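Local coordinates for Serine/threonine-protein kinase-like protein ACR4 (Arabidopsis thaliana, PDB 7A0J), which acts as a plasma-membrane receptor kinase that controls formative cell divisions in root meristems in response to the CLE40 peptide, represented here by its extracellular beta-propeller domain, at residues A[25-29]-A[42-48]; A[35-39]-A[70-74]; A[66-70]-A[79-83]. All coordinates share one frame; numbering follows the deposited sequence.

Overall arrangement
From the N terminus, the chain enters interaction 1 at the turn 25-29, runs up strand 29-33 and through the short helix 36-41, and comes back at 42-48; the contact thus closes the loop that carries the chain from repeat 1 into repeat 2. Interaction 2 opens inside that loop, at 35-39, and is answered only at 70-74, after the hairpin of strands 48-53 and 57-62, so interactions 1 and 2 cross. Interaction 3 follows interaction 1 in series and closes a short loop from 66-70 to 79-83. It shares Cys70 and strand 68-72 with interaction 2. Trp71 of interaction 2 and Tyr69 of interaction 3 both pack against Pro43 and Phe48 of interaction 1.

Interaction 1. Residues A[25-29]-A[42-48]; sequences GSHLV and TPGHLQF
Thr42 opens the return path of a beta-propeller connection, the loop that leaves repeat 1 for repeat 2, and its CG2 meets Val29 CG1 at 3.7 Å with the two side chains slanting across each other. Its OG1 turns elsewhere, to the carbonyl of Ile38 in the preceding helix. Pro43 adds its carbonyl oxygen, which takes a hydrogen bond from a water. At Gly44 and His45 the backbone carbonyls border the methyl CD2 of Leu28, 3.6 Å from His45 O. Leu46 O receives a second bond from the same water, 2.7 Å away, while Val29 N donates to it; one molecule thereby ties together three backbone groups from the two segments. Gln47 lays its CB near His27 CB, and its CA makes a C-H...O contact with His27 O. Phe48 starts the next strand. Its ring carbon CE1 lies 3.8 Å from Val29 CG1, a branch that chi1 of 54° sets between the backbone N and the carbonyl carbon, and Trp71 meets the same ring from strand 68-72. Phe48 O accepts a weak bond from His27 ND1. The firm link is the backbone one: Phe48 N donates in the carbonyl plane to His27 O at 2.7 Å, with 165° at the hydrogen.

Interaction 2. Residues A[35-39]-A[70-74]; sequences NSAIL and CWGNS
Ile38 and Trp71 set their side chains at about a right angle, the isoleucine on the short helix that follows the third strand of repeat 1, the tryptophan on the matching strand of repeat 2. The indole presents its pyrrole edge: CD1 stands 3.2 Å from Ile38 O, which lies near the ring plane, so the ring meets the helix backbone edge-on. The methyl CG2 of Ile38 sits beside the same end of the indole, off its plane, 3.7 Å from Trp71 NE1, which makes a weak hydrogen bond to Thr42 OG1. A chi1 of 63° places the indole between its own backbone N and carbonyl carbon and brings its pyrrole edge up to the helix backbone. The other branch of Ile38 serves the next residue: CG1 packs 3.7 Å from Gly72 CA, a close approach to a residue with no side chain. One residue earlier, Ala37 CB packs against Gly72 C and touches Asn73 CB at 3.9 Å. Asn35 is the N-cap of the helix: its OD1 accepts from Ile38 N at 3.2 Å, the donor lying above the carbonyl plane, while ND2 reaches a water that donates to Asn73 O. The amide therefore holds the first helical turn and, through the water, bridges to the backbone just past the strand's end. Farther out, Trp71 packs on Val29 and Cys31 of strand 29-33. The start of helix 36-41 packs through Ile38 on Val17 of strand 17-21 in repeat 1 and on Met58 of strand 57-62 in repeat 2, beside strand 68-72, and so joins the two repeats.

Interaction 3. Residues A[66-70]-A[79-83]; sequences HQPYC and MGVPQ. With EDO (1,2-ethanediol), chain G.
Cys70, Val81 and Gly80 bury the most surface where the outer strand 68-72 of a propeller blade meets the loop that leaves it. Cys70 and Gly80 form an antiparallel hydrogen-bonded pair, a single bridge. Gly80 N donates to Cys70 O at 2.6 Å, and Cys70 N returns a nearly straight bond to Gly80 O, 172° at the hydrogen, although it approaches from above that carbonyl's plane. Cys70 CB packs on Met79 CE at 4.1 Å, while SG is held in the disulfide to Cys59 on the adjoining strand. Gly80 also lies under the Tyr69 ring, its CA 4.1 Å from the centroid in a CH-pi contact over the face. Val81 packs along the start of the strand and the residue before it: CG1 comes 3.5 Å from OE1 of Gln67, whose NE2 bonds to Ala89 O, and its CA-H points to Pro68 O, 3.4 Å away. Beyond it the side chains of Pro68 and Pro82 cross at about a right angle, CG against CD. Tyr69 OH shares a hydrogen bond with an ethanediol O2, probably from the crystallisation liquor. The chemistry is mostly backbone and apolar: two reciprocal bonds satisfy the N-H and carbonyl of Cys70, whereas buried Pro68 O has no conventional partner; within this contact, its near neighbours are C-H groups of Val81 and Pro82.

Interaction 1. Residues A[25-29]-A[42-48]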
loop_
_atom_site.group_PDB
_atom_site.type_symbol
_atom_site.label_atom_id
_atom_site.label_comp_id
_atom_site.label_asym_id
_atom_site.label_seq_id
_atom_site.Cartn_x
_atom_site.Cartn_y
_atom_site.Cartn_z
ATOM N N GLY A 25 20.428 0.481 -3.518
ATOM C CA GLY A 25 19.977 1.809 -3.982
ATOM C C GLY A 25 19.774 1.852 -5.489
ATOM O O GLY A 25 19.594 2.963 -6.027
ATOM N N SER A 26 19.790 0.686 -6.146
ATOM C CA SER A 26 19.632 0.523 -7.616
ATOM C C SER A 26 18.193 0.844 -8.037
ATOM O O SER A 26 17.989 1.165 -9.222
ATOM C CB SER A 26 20.023 -0.870 -8.042
ATOM O OG SER A 26 19.215 -1.844 -7.395
ATOM N N HIS A 27 17.239 0.736 -7.103
ATOM C CA HIS A 27 15.776 0.905 -7.322
ATOM C C HIS A 27 15.244 -0.245 -8.190
ATOM O O HIS A 27 14.146 -0.097 -8.761
ATOM C CB HIS A 27 15.468 2.299 -7.894
ATOM C CG HIS A 27 15.647 3.395 -6.897
ATOM N ND1 HIS A 27 14.698 3.674 -5.929
ATOM C CD2 HIS A 27 16.655 4.273 -6.706
ATOM C CE1 HIS A 27 15.113 4.682 -5.190
ATOM N NE2 HIS A 27 16.311 5.068 -5.646
ATOM N N LEU A 28 15.983 -1.355 -8.260
ATOM C CA LEU A 28 15.529 -2.626 -8.884
ATOM C C LEU A 28 14.639 -3.356 -7.876
ATOM O O LEU A 28 14.814 -3.130 -6.662
ATOM C CB LEU A 28 16.746 -3.473 -9.272
ATOM C CG LEU A 28 17.701 -2.835 -10.281
ATOM C CD1 LEU A 28 18.950 -3.685 -10.457
ATOM C CD2 LEU A 28 17.015 -2.609 -11.620
ATOM N N VAL A 29 13.712 -4.182 -8.360
ATOM C CA VAL A 29 12.742 -4.932 -7.508
ATOM C C VAL A 29 13.169 -6.402 -7.458
ATOM O O VAL A 29 13.596 -6.937 -8.500
ATOM C CB VAL A 29 11.287 -4.764 -7.996
ATOM C CG1 VAL A 29 11.112 -5.120 -9.465
ATOM C CG2 VAL A 29 10.311 -5.556 -7.136
ATOM N N THR A 42 8.771 -10.614 -12.873
ATOM C CA THR A 42 9.459 -9.477 -12.202
ATOM C C THR A 42 10.495 -8.887 -13.154
ATOM O O THR A 42 11.391 -9.594 -13.607
ATOM C CB THR A 42 10.112 -9.895 -10.879
ATOM O OG1 THR A 42 9.106 -10.453 -10.033
ATOM C CG2 THR A 42 10.782 -8.736 -10.173
ATOM N N PRO A 43 10.405 -7.579 -13.492
ATOM C CA PRO A 43 11.433 -6.924 -14.299
ATOM C C PRO A 43 12.789 -6.923 -13.578
ATOM O O PRO A 43 12.836 -6.522 -12.427
ATOM C CB PRO A 43 10.922 -5.486 -14.484
ATOM C CG PRO A 43 9.448 -5.546 -14.137
ATOM C CD PRO A 43 9.316 -6.661 -13.122
ATOM N N GLY A 44 13.843 -7.373 -14.262
ATOM C CA GLY A 44 15.211 -7.458 -13.715
ATOM C C GLY A 44 15.969 -6.145 -13.849
ATOM O O GLY A 44 16.971 -5.975 -13.123
ATOM N N HIS A 45 15.516 -5.251 -14.736
ATOM C CA HIS A 45 16.265 -4.045 -15.180
ATOM C C HIS A 45 15.442 -2.755 -15.024
ATOM O O HIS A 45 16.076 -1.683 -14.969
ATOM C CB HIS A 45 16.752 -4.241 -16.622
ATOM C CG HIS A 45 17.550 -5.487 -16.820
ATOM N ND1 HIS A 45 18.919 -5.527 -16.638
ATOM C CD2 HIS A 45 17.180 -6.738 -17.173
ATOM C CE1 HIS A 45 19.359 -6.745 -16.877
ATOM N NE2 HIS A 45 18.311 -7.509 -17.206
ATOM N N LEU A 46 14.106 -2.827 -14.975
ATOM C CA LEU A 46 13.232 -1.635 -14.776
ATOM C C LEU A 46 13.379 -1.145 -13.332
ATOM O O LEU A 46 13.266 -1.977 -12.411
ATOM C CB LEU A 46 11.770 -1.980 -15.085
ATOM C CG LEU A 46 11.427 -2.245 -16.551
ATOM C CD1 LEU A 46 9.931 -2.469 -16.715
ATOM C CD2 LEU A 46 11.889 -1.105 -17.445
ATOM N N GLN A 47 13.617 0.156 -13.150
ATOM C CA GLN A 47 13.788 0.799 -11.821
ATOM C C GLN A 47 12.438 1.362 -11.362
ATOM O O GLN A 47 11.666 1.837 -12.220
ATOM C CB GLN A 47 14.873 1.873 -11.889
ATOM C CG GLN A 47 16.260 1.298 -12.141
ATOM C CD GLN A 47 17.258 2.349 -12.554
ATOM O OE1 GLN A 47 18.227 2.623 -11.850
ATOM N NE2 GLN A 47 17.025 2.952 -13.709
ATOM N N PHE A 48 12.169 1.279 -10.056
ATOM C CA PHE A 48 10.906 1.710 -9.405
ATOM C C PHE A 48 11.231 2.593 -8.197
ATOM O O PHE A 48 12.285 2.392 -7.564
ATOM C CB PHE A 48 10.080 0.495 -8.980
ATOM C CG PHE A 48 9.628 -0.382 -10.119
ATOM C CD1 PHE A 48 10.424 -1.423 -10.572
ATOM C CD2 PHE A 48 8.408 -0.165 -10.739
ATOM C CE1 PHE A 48 10.006 -2.230 -11.620
ATOM C CE2 PHE A 48 7.991 -0.973 -11.786
ATOM C CZ PHE A 48 8.792 -2.002 -12.226
HETATM O O HOH W 1 13.818 -4.349 -11.136
#

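Interaction 2. Residues A[35-39]-A[70-74]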
loop_
_atom_site.group_PDB
_atom_site.type_symbol
_atom_site.label_atom_id
_atom_site.label_comp_id
_atom_site.label_asym_id
_atom_site.label_seq_id
_atom_site.Cartn_x
_atom_site.Cartn_y
_atom_site.Cartn_z
ATOM N N ASN A 35 3.275 -17.183 -6.338
ATOM C CA ASN A 35 2.643 -16.718 -7.607
ATOM C C ASN A 35 3.734 -16.620 -8.679
ATOM O O ASN A 35 4.465 -15.610 -8.699
ATOM C CB ASN A 35 1.865 -15.407 -7.448
ATOM C CG ASN A 35 1.024 -15.074 -8.666
ATOM O OD1 ASN A 35 1.462 -15.261 -9.798
ATOM N ND2 ASN A 35 -0.182 -14.574 -8.450
ATOM N N SER A 36 3.829 -17.644 -9.532
ATOM C CA SER A 36 4.878 -17.802 -10.574
ATOM C C SER A 36 4.751 -16.704 -11.636
ATOM O O SER A 36 5.795 -16.269 -12.153
ATOM C CB SER A 36 4.822 -19.176 -11.186
ATOM O OG SER A 36 5.100 -20.163 -10.205
ATOM N N ALA A 37 3.525 -16.273 -11.950
ATOM C CA ALA A 37 3.255 -15.161 -12.891
ATOM C C ALA A 37 4.015 -13.918 -12.419
ATOM O O ALA A 37 4.723 -13.308 -13.242
ATOM C CB ALA A 37 1.772 -14.904 -13.006
ATOM N N ILE A 38 3.898 -13.581 -11.130
ATOM C CA ILE A 38 4.565 -12.391 -10.524
ATOM C C ILE A 38 6.072 -12.665 -10.431
ATOM O O ILE A 38 6.849 -11.816 -10.901
ATOM C CB ILE A 38 3.944 -12.031 -9.158
ATOM C CG1 ILE A 38 2.459 -11.682 -9.294
ATOM C CG2 ILE A 38 4.720 -10.906 -8.488
ATOM C CD1 ILE A 38 1.757 -11.464 -7.978
ATOM N N LEU A 39 6.465 -13.810 -9.866
ATOM C CA LEU A 39 7.888 -14.144 -9.587
ATOM C C LEU A 39 8.697 -14.063 -10.889
ATOM O O LEU A 39 9.664 -13.284 -10.933
ATOM C CB LEU A 39 7.982 -15.535 -8.955
ATOM C CG LEU A 39 9.375 -15.944 -8.477
ATOM C CD1 LEU A 39 9.875 -15.006 -7.390
ATOM C CD2 LEU A 39 9.381 -17.384 -7.983
ATOM N N CYS A 70 2.451 -2.870 -13.867
ATOM C CA CYS A 70 2.009 -4.084 -13.133
ATOM C C CYS A 70 2.521 -5.340 -13.845
ATOM O O CYS A 70 2.637 -5.323 -15.085
ATOM C CB CYS A 70 0.492 -4.128 -13.004
ATOM S SG CYS A 70 -0.205 -2.629 -12.263
ATOM N N TRP A 71 2.820 -6.386 -13.073
ATOM C CA TRP A 71 3.174 -7.733 -13.590
ATOM C C TRP A 71 2.496 -8.804 -12.728
ATOM O O TRP A 71 2.137 -8.506 -11.567
ATOM C CB TRP A 71 4.695 -7.909 -13.679
ATOM C CG TRP A 71 5.435 -7.847 -12.378
ATOM C CD1 TRP A 71 5.872 -8.906 -11.640
ATOM C CD2 TRP A 71 5.889 -6.668 -11.692
ATOM N NE1 TRP A 71 6.546 -8.472 -10.532
ATOM C CE2 TRP A 71 6.572 -7.103 -10.535
ATOM C CE3 TRP A 71 5.777 -5.292 -11.929
ATOM C CZ2 TRP A 71 7.133 -6.212 -9.622
ATOM C CZ3 TRP A 71 6.336 -4.413 -11.029
ATOM C CH2 TRP A 71 7.002 -4.868 -9.891
ATOM N N GLY A 72 2.316 -9.993 -13.303
ATOM C CA GLY A 72 1.475 -11.073 -12.761
ATOM C C GLY A 72 0.402 -11.463 -13.759
ATOM O O GLY A 72 0.656 -11.350 -14.975
ATOM N N ASN A 73 -0.759 -11.895 -13.269
ATOM C CA ASN A 73 -1.886 -12.366 -14.113
ATOM C C ASN A 73 -3.188 -12.187 -13.326
ATOM O O ASN A 73 -3.411 -12.950 -12.367
ATOM C CB ASN A 73 -1.661 -13.808 -14.578
ATOM C CG ASN A 73 -2.528 -14.195 -15.757
ATOM O OD1 ASN A 73 -3.502 -13.514 -16.070
ATOM N ND2 ASN A 73 -2.181 -15.288 -16.419
ATOM N N SER A 74 -3.995 -11.196 -13.715
ATOM C CA SER A 74 -5.291 -10.844 -13.081
ATOM C C SER A 74 -6.387 -10.823 -14.147
ATOM O O SER A 74 -6.137 -10.280 -15.242
ATOM C CB SER A 74 -5.199 -9.524 -12.359
ATOM O OG SER A 74 -6.474 -9.118 -11.880
HETATM O O HOH W 2 -1.842 -14.309 -10.804
#

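Interaction 3. Residues A[66-70]-A[79-83]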
loop_
_atom_site.group_PDB
_atom_site.type_symbol
_atom_site.label_atom_id
_atom_site.label_comp_id
_atom_site.label_asym_id
_atom_site.label_seq_id
_atom_site.Cartn_x
_atom_site.Cartn_y
_atom_site.Cartn_z
ATOM N N HIS A 66 7.666 7.547 -14.742
ATOM C CA HIS A 66 6.720 7.935 -13.657
ATOM C C HIS A 66 5.309 7.425 -13.984
ATOM O O HIS A 66 4.332 8.114 -13.631
ATOM C CB HIS A 66 6.761 9.454 -13.418
ATOM C CG HIS A 66 8.081 9.952 -12.930
ATOM N ND1 HIS A 66 8.652 11.118 -13.402
ATOM C CD2 HIS A 66 8.942 9.452 -12.018
ATOM C CE1 HIS A 66 9.807 11.316 -12.799
ATOM N NE2 HIS A 66 10.008 10.306 -11.945
ATOM N N GLN A 67 5.213 6.255 -14.626
ATOM C CA GLN A 67 3.928 5.596 -14.980
ATOM C C GLN A 67 3.776 4.331 -14.140
ATOM O O GLN A 67 4.770 3.699 -13.784
ATOM C CB GLN A 67 3.878 5.280 -16.476
ATOM C CG GLN A 67 3.888 6.523 -17.353
ATOM C CD GLN A 67 3.588 6.232 -18.803
ATOM O OE1 GLN A 67 3.891 5.159 -19.323
ATOM N NE2 GLN A 67 2.989 7.202 -19.475
ATOM N N PRO A 68 2.534 3.926 -13.792
ATOM C CA PRO A 68 2.308 2.627 -13.165
ATOM C C PRO A 68 2.699 1.494 -14.126
ATOM O O PRO A 68 2.502 1.640 -15.320
ATOM C CB PRO A 68 0.808 2.594 -12.831
ATOM C CG PRO A 68 0.185 3.709 -13.653
ATOM C CD PRO A 68 1.293 4.690 -13.978
ATOM N N TYR A 69 3.276 0.418 -13.584
ATOM C CA TYR A 69 3.672 -0.806 -14.329
ATOM C C TYR A 69 3.399 -2.027 -13.448
ATOM O O TYR A 69 4.053 -2.163 -12.392
ATOM C CB TYR A 69 5.143 -0.743 -14.742
ATOM C CG TYR A 69 5.578 -1.855 -15.662
ATOM C CD1 TYR A 69 5.420 -1.746 -17.035
ATOM C CD2 TYR A 69 6.138 -3.022 -15.167
ATOM C CE1 TYR A 69 5.813 -2.762 -17.893
ATOM C CE2 TYR A 69 6.538 -4.048 -16.010
ATOM C CZ TYR A 69 6.375 -3.917 -17.379
ATOM O OH TYR A 69 6.767 -4.914 -18.223
ATOM N N CYS A 70 2.451 -2.870 -13.867
ATOM C CA CYS A 70 2.009 -4.084 -13.133
ATOM C C CYS A 70 2.521 -5.340 -13.845
ATOM O O CYS A 70 2.637 -5.323 -15.085
ATOM C CB CYS A 70 0.492 -4.128 -13.004
ATOM S SG CYS A 70 -0.205 -2.629 -12.263
ATOM N N MET A 79 -1.978 -6.043 -17.230
ATOM C CA MET A 79 -0.575 -5.904 -16.754
ATOM C C MET A 79 0.154 -4.860 -17.611
ATOM O O MET A 79 -0.449 -4.356 -18.578
ATOM C CB MET A 79 0.154 -7.249 -16.823
ATOM C CG MET A 79 -0.463 -8.322 -15.938
ATOM S SD MET A 79 -0.418 -7.914 -14.167
ATOM C CE MET A 79 -2.029 -7.161 -13.940
ATOM N N GLY A 80 1.401 -4.540 -17.252
ATOM C CA GLY A 80 2.189 -3.453 -17.859
ATOM C C GLY A 80 1.629 -2.094 -17.480
ATOM O O GLY A 80 0.999 -1.996 -16.409
ATOM N N VAL A 81 1.838 -1.082 -18.327
ATOM C CA VAL A 81 1.279 0.291 -18.141
ATOM C C VAL A 81 -0.211 0.227 -18.466
ATOM O O VAL A 81 -0.582 -0.061 -19.603
ATOM C CB VAL A 81 2.015 1.335 -19.002
ATOM C CG1 VAL A 81 1.415 2.724 -18.848
ATOM C CG2 VAL A 81 3.507 1.364 -18.698
ATOM N N PRO A 82 -1.108 0.493 -17.487
ATOM C CA PRO A 82 -2.541 0.256 -17.667
ATOM C C PRO A 82 -3.191 1.245 -18.644
ATOM O O PRO A 82 -2.889 2.417 -18.563
ATOM C CB PRO A 82 -3.114 0.450 -16.255
ATOM C CG PRO A 82 -2.156 1.423 -15.606
ATOM C CD PRO A 82 -0.797 1.045 -16.159
ATOM N N GLN A 83 -4.054 0.738 -19.531
ATOM C CA GLN A 83 -4.892 1.538 -20.465
ATOM C C GLN A 83 -6.291 1.678 -19.868
ATOM O O GLN A 83 -6.748 0.778 -19.168
ATOM C CB GLN A 83 -4.945 0.867 -21.839
ATOM C CG GLN A 83 -3.630 0.922 -22.604
ATOM C CD GLN A 83 -3.232 2.328 -22.989
ATOM O OE1 GLN A 83 -4.071 3.179 -23.265
ATOM N NE2 GLN A 83 -1.935 2.587 -22.996
HETATM C C1 EDO G . 9.632 -7.322 -18.634
HETATM O O1 EDO G . 9.778 -5.955 -18.957
HETATM C C2 EDO G . 9.034 -7.544 -17.295
HETATM O O2 EDO G . 7.730 -7.014 -17.158
#